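Protein BA_2500 (Bacillus anthracis, PDB 4GUC) is of unknown function, although its mainly beta domain belongs to the DUF5065 family of the E-set (immunoglobulin-like) clan. Local coordinates at residues 20-26 with 110-114; 31-36 with 116-120; 53-59 with 99-105; 72-76 with 86-90. All coordinates share one frame; numbering follows the deposited sequence.

Interaction 1 of 4, residues 20-26 with 110-114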
# COMPACT_ATOMS: atom_id res chain seq x y z
N HIS A 20 -7.35 8.34 -3.99
CA HIS A 20 -6.76 9.65 -3.81
C HIS A 20 -7.76 10.69 -3.39
O HIS A 20 -7.36 11.71 -2.81
CB HIS A 20 -6.02 9.96 -5.13
CG HIS A 20 -5.29 11.25 -5.20
ND1 HIS A 20 -4.28 11.58 -4.33
CD2 HIS A 20 -5.27 12.19 -6.18
CE1 HIS A 20 -3.75 12.73 -4.70
NE2 HIS A 20 -4.31 13.11 -5.83
N HIS A 21 -9.03 10.48 -3.65
CA HIS A 21 -10.06 11.44 -3.27
C HIS A 21 -10.83 11.05 -2.00
O HIS A 21 -11.76 11.75 -1.59
CB HIS A 21 -10.99 11.74 -4.47
CG HIS A 21 -10.30 12.55 -5.53
ND1 HIS A 21 -9.48 11.99 -6.48
CD2 HIS A 21 -10.29 13.89 -5.76
CE1 HIS A 21 -8.99 12.94 -7.25
NE2 HIS A 21 -9.48 14.10 -6.85
N ASN A 22 -10.45 9.94 -1.37
CA ASN A 22 -11.12 9.48 -0.14
C ASN A 22 -10.22 9.08 1.00
O ASN A 22 -10.49 9.40 2.16
CB ASN A 22 -12.04 8.33 -0.53
CG ASN A 22 -13.23 8.83 -1.29
OD1 ASN A 22 -14.16 9.37 -0.69
ND2 ASN A 22 -13.23 8.65 -2.61
N ALA A 23 -9.15 8.37 0.72
CA ALA A 23 -8.26 7.93 1.79
C ALA A 23 -7.41 9.06 2.29
O ALA A 23 -7.18 10.04 1.57
CB ALA A 23 -7.35 6.76 1.32
N ASP A 24 -6.92 8.95 3.51
CA ASP A 24 -6.05 9.97 4.06
C ASP A 24 -4.61 9.73 3.71
O ASP A 24 -4.08 8.65 3.91
CB ASP A 24 -6.15 10.03 5.58
CG ASP A 24 -7.37 10.79 6.09
OD1 ASP A 24 -8.24 11.25 5.31
OD2 ASP A 24 -7.42 10.95 7.33
N PHE A 25 -3.95 10.74 3.17
CA PHE A 25 -2.55 10.64 2.87
C PHE A 25 -1.72 10.77 4.14
O PHE A 25 -1.96 11.68 4.96
CB PHE A 25 -2.09 11.72 1.90
CG PHE A 25 -0.60 11.79 1.77
CD1 PHE A 25 0.10 10.80 1.12
CD2 PHE A 25 0.11 12.85 2.28
CE1 PHE A 25 1.48 10.84 1.04
CE2 PHE A 25 1.48 12.89 2.18
CZ PHE A 25 2.16 11.88 1.54
N ILE A 26 -0.75 9.86 4.33
CA ILE A 26 0.15 9.90 5.47
C ILE A 26 1.60 9.77 4.98
O ILE A 26 1.94 8.89 4.19
CB ILE A 26 -0.22 8.95 6.61
CG1 ILE A 26 -0.23 7.51 6.17
CG2 ILE A 26 -1.56 9.40 7.23
CD1 ILE A 26 -0.46 6.54 7.35
N TYR A 110 -9.07 4.20 5.83
CA TYR A 110 -8.00 3.93 4.90
C TYR A 110 -7.02 5.09 4.79
O TYR A 110 -7.43 6.25 4.83
CB TYR A 110 -8.53 3.60 3.52
CG TYR A 110 -9.32 2.31 3.47
CD1 TYR A 110 -8.71 1.10 3.23
CD2 TYR A 110 -10.69 2.31 3.67
CE1 TYR A 110 -9.44 -0.06 3.16
CE2 TYR A 110 -11.41 1.15 3.64
CZ TYR A 110 -10.76 -0.05 3.39
OH TYR A 110 -11.48 -1.23 3.30
N TYR A 111 -5.76 4.72 4.62
CA TYR A 111 -4.61 5.63 4.49
C TYR A 111 -3.73 5.23 3.33
O TYR A 111 -3.76 4.04 2.94
CB TYR A 111 -3.78 5.57 5.78
CG TYR A 111 -4.62 5.88 7.00
CD1 TYR A 111 -4.74 7.18 7.46
CD2 TYR A 111 -5.35 4.89 7.66
CE1 TYR A 111 -5.57 7.49 8.57
CE2 TYR A 111 -6.16 5.18 8.74
CZ TYR A 111 -6.26 6.46 9.20
OH TYR A 111 -7.08 6.73 10.29
N TYR A 112 -3.01 6.16 2.71
CA TYR A 112 -2.15 5.78 1.59
C TYR A 112 -0.94 6.69 1.56
O TYR A 112 -0.93 7.73 2.21
CB TYR A 112 -2.93 5.77 0.28
CG TYR A 112 -3.25 7.12 -0.30
CD1 TYR A 112 -2.85 7.48 -1.60
CD2 TYR A 112 -3.93 8.07 0.45
CE1 TYR A 112 -3.13 8.76 -2.11
CE2 TYR A 112 -4.21 9.31 -0.06
CZ TYR A 112 -3.79 9.67 -1.33
OH TYR A 112 -4.10 10.93 -1.78
N GLY A 113 0.08 6.30 0.80
CA GLY A 113 1.31 7.07 0.69
C GLY A 113 1.57 7.68 -0.68
O GLY A 113 2.66 8.22 -0.92
N GLY A 114 0.53 7.70 -1.52
CA GLY A 114 0.61 8.20 -2.88
C GLY A 114 1.34 7.22 -3.79
O GLY A 114 2.13 6.38 -3.33

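Interaction 2 of 4, residues 31-36 with 116-120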
# COMPACT_ATOMS: atom_id res chain seq x y z
N VAL A 31 7.23 6.19 0.58
CA VAL A 31 8.55 5.61 0.46
C VAL A 31 9.42 6.09 -0.69
O VAL A 31 10.63 5.87 -0.70
CB VAL A 31 8.41 4.02 0.39
CG1 VAL A 31 7.72 3.52 1.68
CG2 VAL A 31 7.60 3.54 -0.83
N GLY A 32 8.77 6.71 -1.67
CA GLY A 32 9.48 7.20 -2.83
C GLY A 32 9.64 6.05 -3.79
O GLY A 32 9.15 4.95 -3.55
N ASP A 33 10.37 6.27 -4.87
CA ASP A 33 10.58 5.23 -5.87
C ASP A 33 11.52 4.16 -5.34
O ASP A 33 12.49 4.45 -4.61
CB ASP A 33 11.16 5.80 -7.14
CG ASP A 33 10.22 6.79 -7.82
OD1 ASP A 33 8.98 6.80 -7.58
OD2 ASP A 33 10.76 7.59 -8.62
N LEU A 34 11.24 2.91 -5.70
CA LEU A 34 12.04 1.76 -5.25
C LEU A 34 12.57 0.96 -6.44
O LEU A 34 12.03 1.05 -7.55
CB LEU A 34 11.19 0.86 -4.34
CG LEU A 34 10.60 1.51 -3.07
CD1 LEU A 34 9.73 0.55 -2.28
CD2 LEU A 34 11.75 2.02 -2.21
N LYS A 35 13.66 0.22 -6.21
CA LYS A 35 14.27 -0.63 -7.23
C LYS A 35 14.31 -2.06 -6.72
O LYS A 35 14.27 -2.29 -5.51
CB LYS A 35 15.70 -0.19 -7.52
CG LYS A 35 15.83 1.10 -8.30
CD LYS A 35 17.30 1.53 -8.42
CE LYS A 35 18.22 0.50 -9.10
NZ LYS A 35 18.18 0.55 -10.61
N HIS A 36 14.32 -3.03 -7.63
CA HIS A 36 14.44 -4.43 -7.23
C HIS A 36 15.68 -4.52 -6.35
O HIS A 36 16.74 -3.99 -6.71
CB HIS A 36 14.57 -5.40 -8.41
CG HIS A 36 13.37 -5.45 -9.31
ND1 HIS A 36 13.46 -5.63 -10.68
CD2 HIS A 36 12.06 -5.25 -9.04
CE1 HIS A 36 12.24 -5.62 -11.19
NE2 HIS A 36 11.38 -5.36 -10.22
N PHE A 116 4.04 5.56 -6.46
CA PHE A 116 5.50 5.55 -6.59
C PHE A 116 5.88 4.54 -7.66
O PHE A 116 5.06 3.70 -8.04
CB PHE A 116 6.23 5.22 -5.27
CG PHE A 116 5.90 3.86 -4.67
CD1 PHE A 116 4.80 3.71 -3.84
CD2 PHE A 116 6.70 2.75 -4.91
CE1 PHE A 116 4.48 2.50 -3.30
CE2 PHE A 116 6.36 1.52 -4.37
CZ PHE A 116 5.25 1.42 -3.52
N LYS A 117 7.10 4.61 -8.17
CA LYS A 117 7.54 3.68 -9.17
C LYS A 117 8.44 2.57 -8.62
O LYS A 117 9.14 2.77 -7.62
CB LYS A 117 8.40 4.39 -10.23
CG LYS A 117 7.74 5.47 -11.05
CD LYS A 117 6.64 4.96 -11.96
CE LYS A 117 6.20 6.05 -12.97
NZ LYS A 117 5.79 7.34 -12.34
N ILE A 118 8.33 1.39 -9.22
CA ILE A 118 9.22 0.27 -8.93
C ILE A 118 9.92 0.06 -10.29
O ILE A 118 9.27 -0.08 -11.32
CB ILE A 118 8.55 -1.02 -8.43
CG1 ILE A 118 7.99 -0.74 -7.04
CG2 ILE A 118 9.58 -2.16 -8.39
CD1 ILE A 118 7.26 -1.90 -6.37
N SER A 119 11.25 0.05 -10.27
CA SER A 119 12.05 -0.13 -11.49
C SER A 119 13.05 -1.27 -11.33
O SER A 119 13.30 -1.73 -10.22
CB SER A 119 12.80 1.16 -11.82
OG SER A 119 13.61 1.55 -10.73
N LYS A 120 13.63 -1.70 -12.45
CA LYS A 120 14.61 -2.78 -12.43
C LYS A 120 15.88 -2.29 -11.72
O LYS A 120 16.65 -3.09 -11.17
CB LYS A 120 14.98 -3.28 -13.83
CG LYS A 120 13.81 -3.90 -14.58
CD LYS A 120 14.28 -4.66 -15.82
CE LYS A 120 13.12 -5.41 -16.51
NZ LYS A 120 12.04 -4.55 -17.08
OXT LYS A 120 16.17 -1.09 -11.70
O HOH W 1 12.18 3.30 -9.31
O HOH W 2 16.03 -6.07 -11.72

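Interaction 3 of 4, residues 53-59 with 99-105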
# COMPACT_ATOMS: atom_id res chain seq x y z
N ILE A 53 -3.12 -3.18 8.62
CA ILE A 53 -2.62 -4.09 7.58
C ILE A 53 -2.28 -3.17 6.39
O ILE A 53 -3.04 -2.25 6.08
CB ILE A 53 -3.69 -5.12 7.12
CG1 ILE A 53 -4.11 -6.03 8.30
CG2 ILE A 53 -3.18 -5.96 5.94
CD1 ILE A 53 -5.24 -6.96 7.92
N VAL A 54 -1.17 -3.45 5.73
CA VAL A 54 -0.76 -2.67 4.56
C VAL A 54 -0.72 -3.55 3.30
O VAL A 54 -0.29 -4.70 3.36
CB VAL A 54 0.65 -2.05 4.76
CG1 VAL A 54 1.23 -1.50 3.42
CG2 VAL A 54 0.62 -1.01 5.85
N LYS A 55 -1.25 -3.06 2.20
CA LYS A 55 -1.17 -3.74 0.94
C LYS A 55 -0.45 -2.85 -0.07
O LYS A 55 -0.56 -1.62 -0.02
CB LYS A 55 -2.58 -4.01 0.37
CG LYS A 55 -3.35 -5.13 1.01
CD LYS A 55 -4.77 -5.26 0.51
CE LYS A 55 -5.49 -6.40 1.18
NZ LYS A 55 -6.91 -6.38 0.66
N ILE A 56 0.32 -3.48 -0.95
CA ILE A 56 0.98 -2.85 -2.06
C ILE A 56 0.17 -3.25 -3.31
O ILE A 56 0.02 -4.45 -3.58
CB ILE A 56 2.46 -3.24 -2.23
CG1 ILE A 56 3.28 -2.81 -0.98
CG2 ILE A 56 3.02 -2.60 -3.50
CD1 ILE A 56 4.77 -3.13 -1.04
N TYR A 57 -0.39 -2.27 -4.01
CA TYR A 57 -1.12 -2.49 -5.23
C TYR A 57 -0.39 -1.88 -6.42
O TYR A 57 0.27 -0.84 -6.30
CB TYR A 57 -2.47 -1.75 -5.21
CG TYR A 57 -3.53 -2.17 -4.19
CD1 TYR A 57 -4.53 -3.07 -4.54
CD2 TYR A 57 -3.59 -1.61 -2.92
CE1 TYR A 57 -5.55 -3.42 -3.65
CE2 TYR A 57 -4.59 -1.96 -2.03
CZ TYR A 57 -5.58 -2.84 -2.40
OH TYR A 57 -6.55 -3.09 -1.47
N GLN A 58 -0.52 -2.51 -7.58
CA GLN A 58 0.01 -1.98 -8.81
C GLN A 58 -1.13 -1.18 -9.47
O GLN A 58 -2.30 -1.58 -9.45
CB GLN A 58 0.44 -3.10 -9.76
CG GLN A 58 1.06 -2.58 -11.04
CD GLN A 58 1.28 -3.68 -12.06
OE1 GLN A 58 0.41 -3.88 -12.91
NE2 GLN A 58 2.33 -4.45 -11.91
N LEU A 59 -0.80 -0.03 -10.06
CA LEU A 59 -1.77 0.81 -10.76
C LEU A 59 -1.62 0.49 -12.26
O LEU A 59 -0.58 0.83 -12.86
CB LEU A 59 -1.52 2.30 -10.44
CG LEU A 59 -2.41 3.33 -11.16
CD1 LEU A 59 -3.87 3.06 -11.01
CD2 LEU A 59 -2.11 4.74 -10.68
N THR A 99 3.98 1.41 -11.79
CA THR A 99 3.52 2.33 -10.75
C THR A 99 2.74 1.56 -9.71
O THR A 99 1.90 0.72 -10.04
CB THR A 99 2.68 3.46 -11.37
OG1 THR A 99 3.49 4.15 -12.33
CG2 THR A 99 2.18 4.44 -10.34
N TYR A 100 3.01 1.85 -8.43
CA TYR A 100 2.40 1.18 -7.28
C TYR A 100 1.94 2.14 -6.22
O TYR A 100 2.26 3.32 -6.30
CB TYR A 100 3.45 0.23 -6.68
CG TYR A 100 3.80 -0.94 -7.58
CD1 TYR A 100 4.70 -0.81 -8.63
CD2 TYR A 100 3.24 -2.20 -7.36
CE1 TYR A 100 5.01 -1.88 -9.47
CE2 TYR A 100 3.55 -3.27 -8.18
CZ TYR A 100 4.43 -3.11 -9.25
OH TYR A 100 4.74 -4.20 -10.06
N VAL A 101 1.20 1.63 -5.24
CA VAL A 101 0.75 2.45 -4.11
C VAL A 101 0.59 1.59 -2.90
O VAL A 101 0.19 0.43 -3.01
CB VAL A 101 -0.57 3.24 -4.39
CG1 VAL A 101 -1.73 2.33 -4.71
CG2 VAL A 101 -0.92 4.20 -3.23
N ALA A 102 0.98 2.11 -1.73
CA ALA A 102 0.83 1.41 -0.46
C ALA A 102 -0.40 1.98 0.24
O ALA A 102 -0.54 3.21 0.39
CB ALA A 102 2.07 1.54 0.42
N VAL A 103 -1.27 1.08 0.69
CA VAL A 103 -2.51 1.44 1.36
C VAL A 103 -2.60 0.72 2.69
O VAL A 103 -2.29 -0.47 2.76
CB VAL A 103 -3.74 1.04 0.49
CG1 VAL A 103 -5.07 1.35 1.16
CG2 VAL A 103 -3.66 1.72 -0.88
N MSE A 104 -3.03 1.41 3.74
CA MSE A 104 -3.24 0.83 5.04
C MSE A 104 -4.70 0.87 5.43
O MSE A 104 -5.36 1.92 5.27
CB MSE A 104 -2.42 1.52 6.13
CG MSE A 104 -2.55 0.84 7.51
SE MSE A 104 -1.50 1.56 8.94
CE MSE A 104 -2.42 3.22 9.16
N LYS A 105 -5.23 -0.27 5.86
CA LYS A 105 -6.59 -0.35 6.38
C LYS A 105 -6.42 -0.40 7.91
O LYS A 105 -5.65 -1.23 8.43
CB LYS A 105 -7.33 -1.57 5.89
CG LYS A 105 -8.79 -1.66 6.46
CD LYS A 105 -9.50 -2.84 5.89
CE LYS A 105 -10.92 -2.99 6.40
NZ LYS A 105 -10.99 -3.30 7.86
O HOH W 3 2.06 0.04 -13.51

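Interaction 4 of 4, residues 72-76 with 86-90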
# COMPACT_ATOMS: atom_id res chain seq x y z
N TYR A 72 -0.56 -6.78 -5.04
CA TYR A 72 0.69 -7.53 -5.19
C TYR A 72 1.17 -8.12 -3.88
O TYR A 72 1.87 -9.14 -3.88
CB TYR A 72 1.81 -6.68 -5.85
CG TYR A 72 1.85 -6.84 -7.35
CD1 TYR A 72 0.77 -6.46 -8.15
CD2 TYR A 72 2.96 -7.37 -7.98
CE1 TYR A 72 0.78 -6.65 -9.52
CE2 TYR A 72 3.00 -7.53 -9.37
CZ TYR A 72 1.92 -7.16 -10.12
OH TYR A 72 1.93 -7.32 -11.51
N LYS A 73 0.84 -7.50 -2.76
CA LYS A 73 1.31 -8.02 -1.47
C LYS A 73 0.46 -7.53 -0.33
O LYS A 73 0.01 -6.39 -0.35
CB LYS A 73 2.74 -7.54 -1.21
CG LYS A 73 3.52 -8.32 -0.15
CD LYS A 73 3.83 -9.74 -0.62
CE LYS A 73 4.57 -10.56 0.41
NZ LYS A 73 4.89 -11.92 -0.15
N THR A 74 0.25 -8.39 0.68
CA THR A 74 -0.47 -8.04 1.92
C THR A 74 0.62 -8.17 2.98
O THR A 74 1.30 -9.20 3.08
CB THR A 74 -1.63 -8.99 2.23
OG1 THR A 74 -2.55 -8.94 1.15
CG2 THR A 74 -2.30 -8.55 3.52
N ILE A 75 0.80 -7.12 3.78
CA ILE A 75 1.85 -7.08 4.79
C ILE A 75 1.26 -6.88 6.19
O ILE A 75 0.49 -5.92 6.45
CB ILE A 75 2.82 -5.91 4.52
CG1 ILE A 75 3.23 -5.81 3.04
CG2 ILE A 75 4.05 -6.01 5.44
CD1 ILE A 75 4.15 -4.58 2.71
N TYR A 76 1.58 -7.78 7.11
CA TYR A 76 1.13 -7.66 8.50
C TYR A 76 2.16 -6.97 9.36
O TYR A 76 3.31 -6.87 8.99
CB TYR A 76 0.75 -9.03 9.07
CG TYR A 76 -0.57 -9.51 8.51
CD1 TYR A 76 -1.75 -9.31 9.23
CD2 TYR A 76 -0.66 -10.10 7.27
CE1 TYR A 76 -2.96 -9.71 8.74
CE2 TYR A 76 -1.90 -10.52 6.76
CZ TYR A 76 -3.04 -10.30 7.51
OH TYR A 76 -4.28 -10.70 7.05
N ARG A 86 4.75 -2.03 12.23
CA ARG A 86 5.95 -2.02 11.38
C ARG A 86 5.60 -2.96 10.22
O ARG A 86 5.23 -4.09 10.44
CB ARG A 86 7.20 -2.51 12.10
CG ARG A 86 8.41 -2.45 11.21
CD ARG A 86 9.58 -3.11 11.84
NE ARG A 86 10.72 -3.08 10.93
CZ ARG A 86 11.84 -3.78 11.13
NH1 ARG A 86 11.93 -4.58 12.18
NH2 ARG A 86 12.83 -3.71 10.25
N PHE A 87 5.74 -2.46 8.99
CA PHE A 87 5.39 -3.20 7.76
C PHE A 87 6.62 -3.29 6.87
O PHE A 87 7.10 -2.27 6.38
CB PHE A 87 4.19 -2.51 7.07
CG PHE A 87 2.99 -2.34 8.00
CD1 PHE A 87 2.08 -3.37 8.20
CD2 PHE A 87 2.82 -1.19 8.74
CE1 PHE A 87 1.04 -3.24 9.07
CE2 PHE A 87 1.75 -1.06 9.63
CZ PHE A 87 0.87 -2.08 9.80
N VAL A 88 7.11 -4.52 6.69
CA VAL A 88 8.35 -4.76 5.97
C VAL A 88 8.21 -5.83 4.90
O VAL A 88 7.67 -6.91 5.16
CB VAL A 88 9.43 -5.29 6.99
CG1 VAL A 88 10.78 -5.49 6.29
CG2 VAL A 88 9.61 -4.34 8.16
N THR A 89 8.65 -5.54 3.67
CA THR A 89 8.60 -6.58 2.65
C THR A 89 9.68 -6.28 1.59
O THR A 89 9.90 -5.12 1.26
CB THR A 89 7.18 -6.71 2.03
OG1 THR A 89 7.00 -8.01 1.47
CG2 THR A 89 6.91 -5.66 0.97
N PRO A 90 10.37 -7.33 1.06
CA PRO A 90 11.38 -7.08 0.04
C PRO A 90 10.81 -6.77 -1.33
O PRO A 90 9.78 -7.34 -1.73
CB PRO A 90 12.14 -8.42 -0.03
CG PRO A 90 11.16 -9.42 0.41
CD PRO A 90 10.26 -8.74 1.42
O HOH W 4 5.95 -6.65 8.35

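Interaction 1 of 4, residues 20-26 with 110-114
The first torsions of Tyr112 and His20 swing the phenol and the imidazole toward each other, so that OH meets ND1. The tyrosine CG sits between its backbone N and carbonyl carbon (chi1 75°), and the histidine CG lies opposite its own N (chi1 -179°). The contact is a short parallel beta pairing between strand 24-25, which follows helix 16-22 in the chain, and strand 109-119. Asp24 pairs with Tyr111 and Phe25 with Tyr112.

Three backbone bonds hold the two segments. Asp24 N donates to Tyr110 O at 3.0 Å, Asp24 O accepts from Tyr112 N, and Ile26 N donates to Tyr112 O. Asp24 and Tyr111 send their side chains to one face of the sheet, where they run side by side. Asp24 CB is 3.7 Å from Tyr111 CD1. Ile26 CD1 packs on Tyr111 CB at 3.8 Å.

The Tyr112 ring goes to the other face, toward helix 16-22. Ala23 CB lies 3.8 Å from its CD2, and Phe25 CB is at the same distance from its CE2. Leu19 and Tyr16 of the helix also touch this ring. It therefore ties the helix to the sheet. The Tyr112 hydroxyl meets the edge of the His20 ring. The two ring planes, rim to rim, are turned 77° from each other, and the OH lies 2.6 Å from His20 ND1 in a hydrogen bond that either atom could donate.

Interaction 2 of 4, residues 31-36 with 116-120
Segments 31-36 and 116-120 run in parallel, their end-to-end directions 17° apart, with Leu34 paired to Ile118 and Lys35 to Ser119. Leu34 N donates to Lys117 O at 2.8 Å. Leu34 O accepts from Ser119 N, and His36 N donates to Ser119 O. One carboxylate extends the pattern: Lys117 N donates to Asp33 OD1 at 2.9 Å, coming from above the carboxylate plane.

Phe116 takes up the apolar end of the contact. Val31 CG2 stands over the centre of its ring, 4.0 Å from the centroid, in a CH-pi contact. Leu34 CD1 approaches the same ring at CE2 from an oblique direction.

His36 lies alongside Lys120 and crosses Ile118 at about a right angle. Ser119 O lies 3.8 Å above the centre of the His36 ring. A water at the ring edge joins His36 ND1 to Lys120 O, and His36 NE2 is bonded to Tyr95 O. The imidazole is thus held at both nitrogens.

Lys35 bends at chi3 (59°) and chi4 (82°). The bends bring NZ to the C-terminal carboxylate, 2.8 Å from Lys120 OXT, in a salt bridge.

Strand 98-106 borders 116-120 on its other edge, through backbone bonds of Phe116 with Tyr100 and Ile118 with Gly98. Val31 reaches Phe40 and Val42 of strand 39-45, while Leu34 and Ile118 rest on Ile91.

Interaction 3 of 4, residues 53-59 with 99-105
Thr99 O accepts from Leu59 N, and a water joins Thr99 N to Leu59 O. Next comes Tyr100, whose ring takes Gln58 over one face. Gln58 CG is 4.1 Å from the ring centroid. The Gln58 chain is extended, with CG opposite its backbone N (chi1 -178°), and this carries the amide past the ring to the hydroxyl. Gln58 NE2 donates to Tyr100 OH at 3.0 Å, with the oxygen in the amide plane and the amide turned 82° from the ring. Tyr100 OH also bonds Asn96 O, and Gln58 OE1 bonds Ser60. Ile56 CG2 lies 3.9 Å from Tyr100 CD2.

The regular pairing starts at Val101, which exchanges two backbone bonds with Tyr57; Val101 N to Tyr57 O is 2.8 Å. Ala102 faces Ile56 in a non-hydrogen-bonded pair. Val103 exchanges bonds with Lys55, and its CG2 packs 3.9 Å from Tyr57 CD2. Beyond that ring, Tyr57 OH hydrogen-bonds Asp9, and Lys55 NZ forms a salt bridge with it. Selenomethionine Met104 sets CB 4.0 Å from Val54 CG2 on the face that carries Ile56 and Tyr100. Lys105 closes the run, its N donating to Ile53 O and its O accepting from Ile53 N.

Leu19 of helix 16-22 covers Val101 and Val103. The strands run antiparallel at 149° near the centre of the protein. This antiparallel pair, with a buried layer on each face, is consistent with the immunoglobulin-like beta-sandwich fold of the E-set clan.

Interaction 4 of 4, residues 72-76 with 86-90
Two beta sheets face each other here, and the contact is part of the apolar core between them. Strand 69-76 belongs to the larger mixed sheet and strand 84-90 to the two-stranded sheet with 39-45. The short segments cross at 138°, with axes 6.4 Å apart.

Ile75 is the main side chain. Its CG1 branch lies opposite the carbonyl carbon (chi1 -45°) and carries CD1 to Thr89, where CD1 meets CG2 at a tight 3.4 Å. The other branch, Ile75 CG2, packs on Phe87 CB at 3.9 Å and on the backbone at Val88 N. Phe87 turns the edge of its ring to Ile75 O, with CD1 at 3.5 Å. Thr89 OG1 has Lys73 CE at 3.7 Å.

Phe40 of strand 39-45 also touches Ile75, and Val54 touches Phe87. Tyr72 and Lys73 both face Ile56 in a classic beta bulge.

A single water bridges the strands, donating to Tyr76 O at 2.7 Å and accepting from Val88 N at 2.9 Å. The join therefore rests mainly on carbon packing, and the water serves two backbone groups that do not bond each other directly.

How the interactions relate
Strand 109-119 carries both parallel contacts: interaction 1 pairs with its start and interaction 2 with its end, their centres 19 Å apart. Interaction 3 lies near the centre of the chain and joins them. Its strand 98-106 bonds Tyr111 O through Met104 N (2.8 Å) and Phe116 O through Tyr100 N (2.8 Å). The other strand of interaction 3, 53-59, meets interaction 4: Val54 O lies 2.7 Å from Ile75 N, and Val54 CG2 packs on Phe87 CG at 3.5 Å. Interaction 4 then connects the mixed sheet to the smaller one. A glycerol, probably from the crystallisation liquor, lies near Tyr111 and Met104, where interactions 1 and 3 meet.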